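Side-chain contacts in 6-phospho-alpha-glucosidase (Merdibacter massiliensis, PDB 6VC6), which probably hydrolyses 6-phospho-alpha-glucosides, such as phosphorylated disaccharides, with the help of bound NAD and a manganese ion, as in other family 4 glycosidases: residues A[81-86]-A[127-132]; A[149-154]-A[393-398]; A[255-260]-A[378-383]; A[191-196]-A[202-207]. All blocks are in the same frame, centred on the assembly; numbering follows the deposited sequence.

Contact 1 (A[81-86]-A[127-132]); sequences IFMQMR and IESIHQ. With NAD (nicotinamide-adenine-dinucleotide), chain G.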
# COMPACT_ATOMS: atom_id res chain seq x y z
N ILE A 81 7.08 -12.48 7.39
CA ILE A 81 5.63 -12.38 7.45
C ILE A 81 5.19 -11.37 6.40
O ILE A 81 5.53 -10.18 6.49
CB ILE A 81 5.14 -11.96 8.85
CG1 ILE A 81 5.71 -12.89 9.92
CG2 ILE A 81 3.62 -11.96 8.90
CD1 ILE A 81 5.20 -14.31 9.83
N PHE A 82 4.43 -11.84 5.41
CA PHE A 82 3.87 -10.98 4.37
C PHE A 82 2.45 -10.61 4.78
O PHE A 82 1.57 -11.48 4.83
CB PHE A 82 3.88 -11.68 3.01
CG PHE A 82 5.25 -11.87 2.42
CD1 PHE A 82 6.39 -11.47 3.10
CD2 PHE A 82 5.39 -12.46 1.17
CE1 PHE A 82 7.65 -11.66 2.55
CE2 PHE A 82 6.65 -12.65 0.61
CZ PHE A 82 7.77 -12.25 1.30
N MSE A 83 2.22 -9.34 5.09
CA MSE A 83 0.91 -8.90 5.55
C MSE A 83 0.14 -8.15 4.47
O MSE A 83 0.61 -7.13 3.96
CB MSE A 83 1.06 -8.02 6.80
CG MSE A 83 2.06 -8.54 7.81
SE MSE A 83 1.73 -7.86 9.61
CE MSE A 83 0.11 -8.86 10.01
N GLN A 84 -1.04 -8.65 4.13
CA GLN A 84 -1.90 -8.02 3.13
C GLN A 84 -3.37 -8.17 3.54
O GLN A 84 -4.22 -8.57 2.75
CB GLN A 84 -1.65 -8.59 1.74
CG GLN A 84 -1.78 -10.11 1.63
CD GLN A 84 -1.70 -10.59 0.19
OE1 GLN A 84 -1.96 -11.75 -0.10
NE2 GLN A 84 -1.32 -9.69 -0.71
N MSE A 85 -3.66 -7.83 4.78
CA MSE A 85 -5.02 -7.84 5.29
C MSE A 85 -5.80 -6.63 4.83
O MSE A 85 -5.18 -5.64 4.50
CB MSE A 85 -5.04 -7.88 6.82
CG MSE A 85 -4.66 -6.56 7.48
SE MSE A 85 -5.16 -6.36 9.37
CE MSE A 85 -4.30 -7.98 10.01
N ARG A 86 -7.12 -6.71 4.81
CA ARG A 86 -7.99 -5.56 4.60
C ARG A 86 -9.00 -5.56 5.74
O ARG A 86 -10.00 -6.29 5.69
CB ARG A 86 -8.68 -5.61 3.24
CG ARG A 86 -9.52 -4.38 2.93
CD ARG A 86 -10.30 -4.54 1.63
NE ARG A 86 -9.44 -4.48 0.45
CZ ARG A 86 -9.00 -3.36 -0.11
NH1 ARG A 86 -8.22 -3.41 -1.18
NH2 ARG A 86 -9.33 -2.19 0.41
N ILE A 127 -2.35 -3.70 14.96
CA ILE A 127 -1.69 -3.77 16.26
C ILE A 127 -2.02 -5.08 16.96
O ILE A 127 -1.16 -5.69 17.61
CB ILE A 127 -2.08 -2.54 17.11
CG1 ILE A 127 -1.40 -1.29 16.55
CG2 ILE A 127 -1.71 -2.75 18.57
CD1 ILE A 127 -1.82 -0.01 17.22
N GLU A 128 -3.27 -5.54 16.83
CA GLU A 128 -3.64 -6.83 17.41
C GLU A 128 -2.89 -7.97 16.73
O GLU A 128 -2.48 -8.93 17.40
CB GLU A 128 -5.15 -7.04 17.29
CG GLU A 128 -5.67 -8.28 17.98
CD GLU A 128 -7.09 -8.63 17.56
OE1 GLU A 128 -7.35 -8.72 16.34
OE2 GLU A 128 -7.95 -8.80 18.45
N SER A 129 -2.68 -7.87 15.42
CA SER A 129 -2.04 -8.96 14.69
C SER A 129 -0.54 -9.02 14.97
O SER A 129 0.02 -10.11 15.13
CB SER A 129 -2.30 -8.82 13.19
OG SER A 129 -1.68 -9.86 12.47
N ILE A 130 0.12 -7.87 15.03
CA ILE A 130 1.56 -7.86 15.28
C ILE A 130 1.87 -8.39 16.67
O ILE A 130 2.85 -9.11 16.87
CB ILE A 130 2.13 -6.44 15.08
CG1 ILE A 130 1.82 -5.92 13.67
CG2 ILE A 130 3.64 -6.43 15.34
CD1 ILE A 130 2.90 -6.17 12.65
N HIS A 131 1.02 -8.06 17.66
CA HIS A 131 1.22 -8.58 19.01
C HIS A 131 1.17 -10.10 19.02
O HIS A 131 1.94 -10.75 19.74
CB HIS A 131 0.17 -8.00 19.95
CG HIS A 131 0.53 -6.65 20.50
ND1 HIS A 131 1.71 -6.41 21.17
CD2 HIS A 131 -0.14 -5.48 20.48
CE1 HIS A 131 1.76 -5.15 21.54
NE2 HIS A 131 0.65 -4.55 21.13
N GLN A 132 0.27 -10.68 18.24
CA GLN A 132 0.20 -12.12 18.13
C GLN A 132 1.46 -12.69 17.51
O GLN A 132 2.00 -13.67 17.99
CB GLN A 132 -1.01 -12.55 17.33
CG GLN A 132 -2.33 -12.38 18.05
CD GLN A 132 -3.50 -12.91 17.24
OE1 GLN A 132 -3.39 -13.13 16.05
NE2 GLN A 132 -4.62 -13.11 17.90
PA NAD G . -9.35 -8.52 0.10
O1A NAD G . -9.51 -9.28 -1.19
O2A NAD G . -10.57 -8.18 0.93
O5B NAD G . -8.33 -9.33 1.04
C5B NAD G . -8.24 -9.04 2.43
C4B NAD G . -8.06 -10.33 3.21
O4B NAD G . -7.54 -10.04 4.51
C3B NAD G . -9.39 -11.04 3.39
O3B NAD G . -9.27 -12.40 2.97
C2B NAD G . -9.67 -10.99 4.88
O2B NAD G . -10.25 -12.21 5.32
C1B NAD G . -8.29 -10.78 5.48
N9A NAD G . -8.35 -10.06 6.78
C8A NAD G . -9.12 -9.00 7.08
N7A NAD G . -8.93 -8.61 8.37
C5A NAD G . -8.02 -9.44 8.91
C6A NAD G . -7.36 -9.60 10.23
N6A NAD G . -7.64 -8.76 11.26
N1A NAD G . -6.47 -10.60 10.37
C2A NAD G . -6.18 -11.44 9.36
N3A NAD G . -6.74 -11.36 8.14
C4A NAD G . -7.65 -10.40 7.86
O3 NAD G . -8.53 -7.16 -0.17
PN NAD G . -7.56 -6.98 -1.44
O1N NAD G . -8.26 -6.11 -2.46
O2N NAD G . -6.98 -8.32 -1.84
O5D NAD G . -6.40 -6.11 -0.76
C5D NAD G . -5.41 -6.74 0.05
C4D NAD G . -4.66 -5.66 0.82
O4D NAD G . -3.47 -5.29 0.11
C3D NAD G . -5.51 -4.41 0.95
O3D NAD G . -5.45 -3.95 2.31
C2D NAD G . -4.83 -3.39 0.07
O2D NAD G . -4.96 -2.07 0.61
C1D NAD G . -3.39 -3.86 0.10
N1N NAD G . -2.61 -3.36 -1.03
C2N NAD G . -1.63 -2.50 -0.74
C3N NAD G . -0.83 -1.97 -1.74
C7N NAD G . 0.25 -1.00 -1.36
O7N NAD G . 0.80 -0.35 -2.23
N7N NAD G . 0.58 -0.89 -0.07
C4N NAD G . -1.05 -2.34 -3.06
C5N NAD G . -2.09 -3.23 -3.33
C6N NAD G . -2.85 -3.74 -2.29
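Met83 and Met85, both selenomethionines, reach from the end of strand 80-83 to helix 113-136 in the Rossmann-type NAD-binding fold of this family 4 glycosidase. The cross-contact is apolar in the main and fully buried. The SE atom of Met83 lies 3.7 Å from CD1 of Ile130, the two side chains crossing at a slant. A bend at chi3 (71°) turns the Met83 methyl toward the helix, where CE comes 3.2 Å from OG of Ser129. CE of Met85 meets CB of the same serine at 3.8 Å. Ser129 thus receives both methyl ends.

Met85 also touches the cofactor. Its CE approaches the adenine of NAD, 3.4 Å from N1A, so one methyl group touches both the helix and the base.

Among the polar groups of 84-86, several bind NAD. Met85 O accepts a hydrogen bond from the ribose hydroxyl O3D. Arg86 binds the diphosphate, and its NH2 forms a salt bridge with Glu109. Ribose atom C3D lies over one face of the guanidinium. Arg86 NE donates to the bridging O3 of NAD at 2.9 Å with an N-H...O angle of 162°, and NH1 donates to O1N at 3.0 Å.

Contact 2 (A[149-154]-A[393-398]); sequences AAIVAE and LLVDAY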
# COMPACT_ATOMS: atom_id res chain seq x y z
N ALA A 149 -1.29 2.66 4.30
CA ALA A 149 0.07 2.50 4.76
C ALA A 149 0.58 3.66 5.61
O ALA A 149 1.28 3.44 6.58
CB ALA A 149 1.00 2.24 3.59
N ALA A 150 0.25 4.88 5.24
CA ALA A 150 0.71 6.04 5.99
C ALA A 150 0.18 6.04 7.42
O ALA A 150 0.90 6.36 8.35
CB ALA A 150 0.34 7.32 5.28
N ILE A 151 -1.08 5.69 7.58
CA ILE A 151 -1.68 5.68 8.91
C ILE A 151 -1.19 4.48 9.71
O ILE A 151 -0.93 4.59 10.92
CB ILE A 151 -3.22 5.70 8.80
CG1 ILE A 151 -3.68 7.00 8.14
CG2 ILE A 151 -3.86 5.53 10.16
CD1 ILE A 151 -5.10 6.96 7.64
N VAL A 152 -1.05 3.32 9.06
CA VAL A 152 -0.60 2.12 9.76
C VAL A 152 0.83 2.31 10.27
O VAL A 152 1.15 1.94 11.41
CB VAL A 152 -0.72 0.89 8.85
CG1 VAL A 152 -0.05 -0.32 9.49
CG2 VAL A 152 -2.18 0.59 8.55
N ALA A 153 1.70 2.89 9.44
CA ALA A 153 3.09 3.09 9.85
C ALA A 153 3.18 4.02 11.05
O ALA A 153 4.01 3.82 11.94
CB ALA A 153 3.91 3.63 8.68
N GLU A 154 2.34 5.06 11.09
CA GLU A 154 2.36 5.98 12.22
C GLU A 154 1.89 5.30 13.50
O GLU A 154 2.47 5.51 14.57
CB GLU A 154 1.49 7.21 11.90
CG GLU A 154 1.16 8.08 13.11
CD GLU A 154 2.38 8.79 13.67
OE1 GLU A 154 3.41 8.87 12.98
OE2 GLU A 154 2.29 9.28 14.82
N LEU A 393 -3.12 13.16 14.03
CA LEU A 393 -4.30 13.41 14.85
C LEU A 393 -5.26 12.24 14.83
O LEU A 393 -5.98 12.00 15.81
CB LEU A 393 -5.00 14.69 14.39
CG LEU A 393 -4.31 16.01 14.71
CD1 LEU A 393 -4.85 17.13 13.83
CD2 LEU A 393 -4.46 16.36 16.19
N LEU A 394 -5.30 11.48 13.73
CA LEU A 394 -6.21 10.35 13.63
C LEU A 394 -5.80 9.23 14.58
O LEU A 394 -6.62 8.72 15.35
CB LEU A 394 -6.27 9.84 12.19
CG LEU A 394 -7.27 8.70 11.97
CD1 LEU A 394 -8.70 9.21 12.09
CD2 LEU A 394 -7.04 8.04 10.62
N VAL A 395 -4.52 8.82 14.54
CA VAL A 395 -4.06 7.80 15.46
C VAL A 395 -3.98 8.33 16.88
O VAL A 395 -3.92 7.54 17.84
CB VAL A 395 -2.70 7.22 15.01
CG1 VAL A 395 -2.72 6.94 13.51
CG2 VAL A 395 -1.58 8.17 15.36
N ASP A 396 -3.98 9.66 17.06
CA ASP A 396 -4.20 10.23 18.38
C ASP A 396 -5.57 9.84 18.91
O ASP A 396 -5.72 9.47 20.09
CB ASP A 396 -4.07 11.75 18.33
CG ASP A 396 -2.65 12.22 18.59
OD1 ASP A 396 -1.76 11.37 18.78
OD2 ASP A 396 -2.43 13.45 18.60
N ALA A 397 -6.60 9.91 18.06
CA ALA A 397 -7.94 9.50 18.46
C ALA A 397 -8.00 8.02 18.77
O ALA A 397 -8.78 7.60 19.64
CB ALA A 397 -8.94 9.86 17.36
N TYR A 398 -7.21 7.20 18.08
CA TYR A 398 -7.18 5.77 18.37
C TYR A 398 -6.61 5.51 19.76
O TYR A 398 -7.16 4.70 20.52
CB TYR A 398 -6.36 5.04 17.31
CG TYR A 398 -5.91 3.66 17.74
CD1 TYR A 398 -6.79 2.58 17.71
CD2 TYR A 398 -4.62 3.43 18.18
CE1 TYR A 398 -6.40 1.32 18.11
CE2 TYR A 398 -4.21 2.17 18.58
CZ TYR A 398 -5.10 1.12 18.54
OH TYR A 398 -4.70 -0.14 18.93
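Helix 149-159 of the NAD-binding part packs here against the long helix 378-400 of the C-terminal part. CD1 of Ile151 meets Leu394, and CG2 meets mainly Val395. The CD1 atom of Ile151 touches CD2 of Leu394 at 3.7 Å. Its CG2 lies 3.8 Å from CG1 of Val395. In both pairs the side chains meet at a slant. The extended chi2 of Ile151 (164°) carries CD1 out to the leucine.

The segment axes approach to 9.9 Å and cross at -53°. Contact is therefore confined to a short patch around Ile151 and Val395, whose CA atoms are 7.3 Å apart. This is a helix-to-helix join between the N-terminal and C-terminal parts of the family 4 fold, and all four touching residues are buried. On its flank, helix 113-136 adds Cys123 against Ile151 and Met116 against Leu394.

Glu154 takes part through its aliphatic portion. The chain bends at chi2 (68°), and CG comes 3.5 Å from CG2 of Val395, with the two side chains nearly at right angles. The carboxylate is held by basic groups: Lys392 NZ pairs with OE1, while Arg157 and Arg158, the latter also paired with Asp396, pair with OE2.

Contact 3 (A[255-260]-A[378-383]); sequences FPDFLP and QFYLGL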
# COMPACT_ATOMS: atom_id res chain seq x y z
N PHE A 255 1.88 21.95 -12.79
CA PHE A 255 3.03 21.91 -11.88
C PHE A 255 4.14 21.13 -12.58
O PHE A 255 4.25 19.90 -12.42
CB PHE A 255 2.65 21.28 -10.54
CG PHE A 255 1.42 21.89 -9.92
CD1 PHE A 255 1.50 23.09 -9.24
CD2 PHE A 255 0.19 21.26 -10.03
CE1 PHE A 255 0.37 23.66 -8.68
CE2 PHE A 255 -0.94 21.82 -9.47
CZ PHE A 255 -0.85 23.02 -8.79
N PRO A 256 4.98 21.81 -13.36
CA PRO A 256 5.92 21.11 -14.24
C PRO A 256 7.24 20.70 -13.59
O PRO A 256 8.06 20.07 -14.26
CB PRO A 256 6.17 22.14 -15.35
CG PRO A 256 6.07 23.45 -14.63
CD PRO A 256 5.03 23.27 -13.55
N ASP A 257 7.46 21.02 -12.32
CA ASP A 257 8.77 20.77 -11.71
C ASP A 257 9.03 19.28 -11.56
O ASP A 257 10.02 18.75 -12.09
CB ASP A 257 8.87 21.48 -10.36
CG ASP A 257 9.10 22.97 -10.50
OD1 ASP A 257 9.10 23.47 -11.64
OD2 ASP A 257 9.27 23.64 -9.46
N PHE A 258 8.16 18.57 -10.85
CA PHE A 258 8.42 17.19 -10.45
C PHE A 258 7.37 16.25 -11.04
O PHE A 258 6.24 16.64 -11.32
CB PHE A 258 8.43 17.05 -8.93
CG PHE A 258 9.36 18.01 -8.24
CD1 PHE A 258 10.58 18.34 -8.80
CD2 PHE A 258 9.01 18.59 -7.02
CE1 PHE A 258 11.44 19.23 -8.17
CE2 PHE A 258 9.86 19.47 -6.39
CZ PHE A 258 11.08 19.79 -6.96
N LEU A 259 7.78 15.00 -11.22
CA LEU A 259 6.86 13.95 -11.67
C LEU A 259 6.03 13.47 -10.49
O LEU A 259 6.59 13.00 -9.50
CB LEU A 259 7.64 12.79 -12.28
CG LEU A 259 6.85 11.55 -12.69
CD1 LEU A 259 6.01 11.82 -13.93
CD2 LEU A 259 7.79 10.38 -12.93
N PRO A 260 4.70 13.57 -10.54
CA PRO A 260 3.89 13.33 -9.35
C PRO A 260 3.44 11.89 -9.18
O PRO A 260 3.18 11.16 -10.14
CB PRO A 260 2.67 14.24 -9.59
CG PRO A 260 2.50 14.21 -11.08
CD PRO A 260 3.89 14.06 -11.68
N GLN A 378 8.79 25.15 -0.27
CA GLN A 378 7.73 25.61 0.62
C GLN A 378 6.37 25.09 0.19
O GLN A 378 5.54 24.74 1.04
CB GLN A 378 7.73 27.14 0.66
CG GLN A 378 6.87 27.73 1.77
CD GLN A 378 7.58 27.75 3.11
OE1 GLN A 378 8.74 28.16 3.21
NE2 GLN A 378 6.89 27.30 4.15
N PHE A 379 6.11 25.03 -1.12
CA PHE A 379 4.81 24.58 -1.60
C PHE A 379 4.52 23.15 -1.16
O PHE A 379 3.41 22.83 -0.73
CB PHE A 379 4.75 24.69 -3.13
CG PHE A 379 3.51 24.11 -3.74
CD1 PHE A 379 2.27 24.65 -3.47
CD2 PHE A 379 3.59 23.02 -4.59
CE1 PHE A 379 1.12 24.11 -4.03
CE2 PHE A 379 2.46 22.48 -5.16
CZ PHE A 379 1.22 23.03 -4.88
N TYR A 380 5.52 22.27 -1.25
CA TYR A 380 5.34 20.88 -0.86
C TYR A 380 5.39 20.70 0.65
O TYR A 380 4.78 19.76 1.18
CB TYR A 380 6.38 20.00 -1.55
CG TYR A 380 6.47 20.25 -3.04
CD1 TYR A 380 5.69 19.52 -3.93
CD2 TYR A 380 7.32 21.22 -3.56
CE1 TYR A 380 5.76 19.75 -5.29
CE2 TYR A 380 7.39 21.46 -4.92
CZ TYR A 380 6.61 20.72 -5.78
OH TYR A 380 6.68 20.95 -7.13
N LEU A 381 6.11 21.57 1.35
CA LEU A 381 6.12 21.52 2.81
C LEU A 381 4.72 21.79 3.37
O LEU A 381 4.28 21.11 4.30
CB LEU A 381 7.12 22.52 3.38
CG LEU A 381 7.24 22.55 4.90
CD1 LEU A 381 7.96 21.30 5.40
CD2 LEU A 381 7.97 23.80 5.37
N GLY A 382 4.02 22.77 2.80
CA GLY A 382 2.67 23.06 3.27
C GLY A 382 1.71 21.91 3.03
O GLY A 382 0.86 21.62 3.87
N LEU A 383 1.84 21.24 1.89
CA LEU A 383 0.95 20.12 1.58
C LEU A 383 1.21 18.94 2.51
O LEU A 383 0.27 18.34 3.04
CB LEU A 383 1.12 19.70 0.12
CG LEU A 383 0.57 20.64 -0.95
CD1 LEU A 383 1.06 20.23 -2.33
CD2 LEU A 383 -0.95 20.67 -0.92
O HOH W 1 5.71 19.62 -9.50
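Tyr380 and Phe258 make the closest side-chain approach of this contact. Phe258 CD2 lies 3.3 Å from the Tyr380 hydroxyl OH, and Phe258 CE2 lies 3.5 Å from Tyr380 CE2. The rings are oblique, with planes at 37° and centroids 5.1 Å apart. Tyr380 CG is anti to the carbonyl carbon (chi1 -50°), directing the ring at the loop. Asp257 adds its CB beside the same hydroxyl.

A second aromatic pair sits at the outer side. CE1 of Phe255 meets CZ of Phe379 at 3.9 Å. These ring planes are nearly parallel, at 18°, but they are slid so far apart that they barely overlap.

The contact joins the loop between helix 248-254 and strand 259-260 to the start of helix 378-400, at the protein surface. A water bridges the two parts. It lies at the edge of the Tyr380 ring, in its plane, 2.9 Å from OH. It accepts a hydrogen bond from Phe258 N at 3.0 Å and donates a weak one to Phe255 O. The tyrosine hydroxyl is thus tied to the loop backbone.

Further out, Trp203 meets the Tyr380 ring edge-to-face and touches Phe258. Lys221 NZ donates hydrogen bonds to the carbonyl oxygens of Pro256 and Asp257.

Contact 4 (A[191-196]-A[202-207]); sequences LDPVYF and GWFTHV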
# COMPACT_ATOMS: atom_id res chain seq x y z
N LEU A 191 16.36 2.72 -14.09
CA LEU A 191 15.98 4.07 -13.69
C LEU A 191 16.33 4.27 -12.22
O LEU A 191 15.97 3.44 -11.37
CB LEU A 191 14.49 4.31 -13.92
CG LEU A 191 13.96 4.04 -15.33
CD1 LEU A 191 12.44 3.98 -15.33
CD2 LEU A 191 14.45 5.10 -16.30
N ASP A 192 17.02 5.37 -11.92
CA ASP A 192 17.40 5.71 -10.55
C ASP A 192 16.65 6.95 -10.11
O ASP A 192 17.03 8.07 -10.48
CB ASP A 192 18.91 5.93 -10.45
CG ASP A 192 19.70 4.66 -10.68
OD1 ASP A 192 20.74 4.72 -11.38
OD2 ASP A 192 19.29 3.59 -10.17
N PRO A 193 15.59 6.82 -9.32
CA PRO A 193 14.79 7.98 -8.94
C PRO A 193 15.28 8.65 -7.66
O PRO A 193 15.95 8.06 -6.82
CB PRO A 193 13.39 7.37 -8.72
CG PRO A 193 13.69 6.00 -8.20
CD PRO A 193 14.97 5.55 -8.87
N VAL A 194 14.94 9.94 -7.55
CA VAL A 194 15.05 10.70 -6.31
C VAL A 194 13.64 11.11 -5.93
O VAL A 194 12.97 11.82 -6.69
CB VAL A 194 15.97 11.91 -6.46
CG1 VAL A 194 16.08 12.66 -5.14
CG2 VAL A 194 17.35 11.48 -6.94
N TYR A 195 13.18 10.67 -4.76
CA TYR A 195 11.77 10.74 -4.40
C TYR A 195 11.63 11.19 -2.96
O TYR A 195 12.46 10.88 -2.10
CB TYR A 195 11.11 9.37 -4.62
CG TYR A 195 9.64 9.28 -4.24
CD1 TYR A 195 9.25 8.95 -2.95
CD2 TYR A 195 8.65 9.51 -5.19
CE1 TYR A 195 7.91 8.86 -2.61
CE2 TYR A 195 7.31 9.42 -4.86
CZ TYR A 195 6.95 9.09 -3.57
OH TYR A 195 5.62 9.00 -3.24
N PHE A 196 10.55 11.94 -2.69
CA PHE A 196 10.22 12.34 -1.33
C PHE A 196 8.71 12.48 -1.22
O PHE A 196 8.01 12.70 -2.21
CB PHE A 196 10.90 13.66 -0.94
CG PHE A 196 10.22 14.90 -1.47
CD1 PHE A 196 9.21 15.52 -0.74
CD2 PHE A 196 10.60 15.46 -2.68
CE1 PHE A 196 8.58 16.66 -1.22
CE2 PHE A 196 9.98 16.59 -3.16
CZ PHE A 196 8.97 17.20 -2.43
N GLY A 202 3.52 12.06 -3.02
CA GLY A 202 4.94 12.29 -3.24
C GLY A 202 5.23 12.76 -4.65
O GLY A 202 4.36 12.83 -5.51
N TRP A 203 6.51 13.07 -4.87
CA TRP A 203 6.98 13.59 -6.15
C TRP A 203 8.37 13.05 -6.44
O TRP A 203 9.17 12.83 -5.53
CB TRP A 203 7.03 15.13 -6.15
CG TRP A 203 5.69 15.78 -6.03
CD1 TRP A 203 4.89 16.20 -7.05
CD2 TRP A 203 5.00 16.11 -4.82
NE1 TRP A 203 3.74 16.76 -6.55
CE2 TRP A 203 3.78 16.72 -5.18
CE3 TRP A 203 5.29 15.95 -3.46
CZ2 TRP A 203 2.86 17.16 -4.24
CZ3 TRP A 203 4.37 16.39 -2.53
CH2 TRP A 203 3.17 16.99 -2.92
N PHE A 204 8.64 12.83 -7.72
CA PHE A 204 9.97 12.46 -8.19
C PHE A 204 10.68 13.73 -8.66
O PHE A 204 10.25 14.37 -9.62
CB PHE A 204 9.89 11.44 -9.33
CG PHE A 204 9.42 10.09 -8.90
CD1 PHE A 204 10.32 9.10 -8.55
CD2 PHE A 204 8.07 9.79 -8.87
CE1 PHE A 204 9.89 7.85 -8.15
CE2 PHE A 204 7.63 8.53 -8.49
CZ PHE A 204 8.54 7.56 -8.12
N THR A 205 11.77 14.08 -7.98
CA THR A 205 12.54 15.26 -8.35
C THR A 205 13.58 14.98 -9.42
O THR A 205 13.98 15.91 -10.14
CB THR A 205 13.24 15.85 -7.12
OG1 THR A 205 14.20 14.92 -6.62
CG2 THR A 205 12.22 16.16 -6.03
N HIS A 206 14.03 13.73 -9.55
CA HIS A 206 14.96 13.34 -10.60
C HIS A 206 14.67 11.90 -11.00
O HIS A 206 14.23 11.09 -10.18
CB HIS A 206 16.42 13.48 -10.16
CG HIS A 206 16.82 14.87 -9.79
ND1 HIS A 206 17.04 15.86 -10.72
CD2 HIS A 206 17.03 15.44 -8.58
CE1 HIS A 206 17.38 16.98 -10.11
NE2 HIS A 206 17.38 16.75 -8.81
N VAL A 207 14.92 11.59 -12.27
CA VAL A 207 14.82 10.23 -12.80
C VAL A 207 16.09 10.00 -13.62
O VAL A 207 16.15 10.34 -14.80
CB VAL A 207 13.56 10.01 -13.65
CG1 VAL A 207 13.48 8.56 -14.10
CG2 VAL A 207 12.31 10.40 -12.87
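Tyr195 and Phe204 pack edge-to-face in an antiparallel beta hairpin that carries a classic beta bulge, on the face bearing Pro193, Tyr195, Phe204 and Val207. This is the tight side. The Tyr195 edge points at the Phe204 ring, with CD2 over its centre and 3.5 Å from CZ; the planes stand at 58°. Pro193 comes to the edge of the same phenyl ring, its CB 3.5 Å from CD1. Ile339 of the large sheet touches Pro193, Tyr195 and Phe204, and Met177 of helix 172-184 touches Pro193 and Phe204. The hydroxyl OH of Tyr195 lies 3.4 Å from CA of Gly202 and is hydrogen-bonded to Glu358.

The face of Val194 and His206 is looser and partly exposed. These two side chains lie side by side, CG2 of Val194 being 3.9 Å from CB of His206. ND1 of His206 is hydrogen-bonded to Asp215. Toward the hairpin turn this face becomes buried. Phe196 has its ring swung by chi1 of 80°, between backbone N and carbonyl carbon. Its edge receives CG2 of Thr205, while CZ lies 4.0 Å from CE3 of Trp203, the rings oblique.

Paired backbone bonds link Phe196 and Trp203. At the bulge, Thr205 and His206 both face Val194. Val194 N donates to His206 O at 3.0 Å. Val194 O accepts from Thr205 N at 2.9 Å and, weakly, from Thr205 OG1 at 3.3 Å.

In the fold
Along the chain, contact 1 closes first. Contact 2 then opens at helix 149-159 and ends at helix 378-400, so contacts 4 and 3 both lie within the span it encloses. Contacts 1 and 2 have centres 16 Å apart and touch through Ile127 and Tyr398. Contacts 3 and 4 are neighbours, with centres 12 Å apart, and share the small sheet in which strands 201-209 and 259-260 adjoin. They lie across the chain's centre from contact 1, about 34 and 30 Å away between centres. Helix 378-400 serves contacts 2 and 3. It thus connects the cofactor-binding part with the small three-stranded sheet, which contact 3 reaches through the loop before strand 259-260.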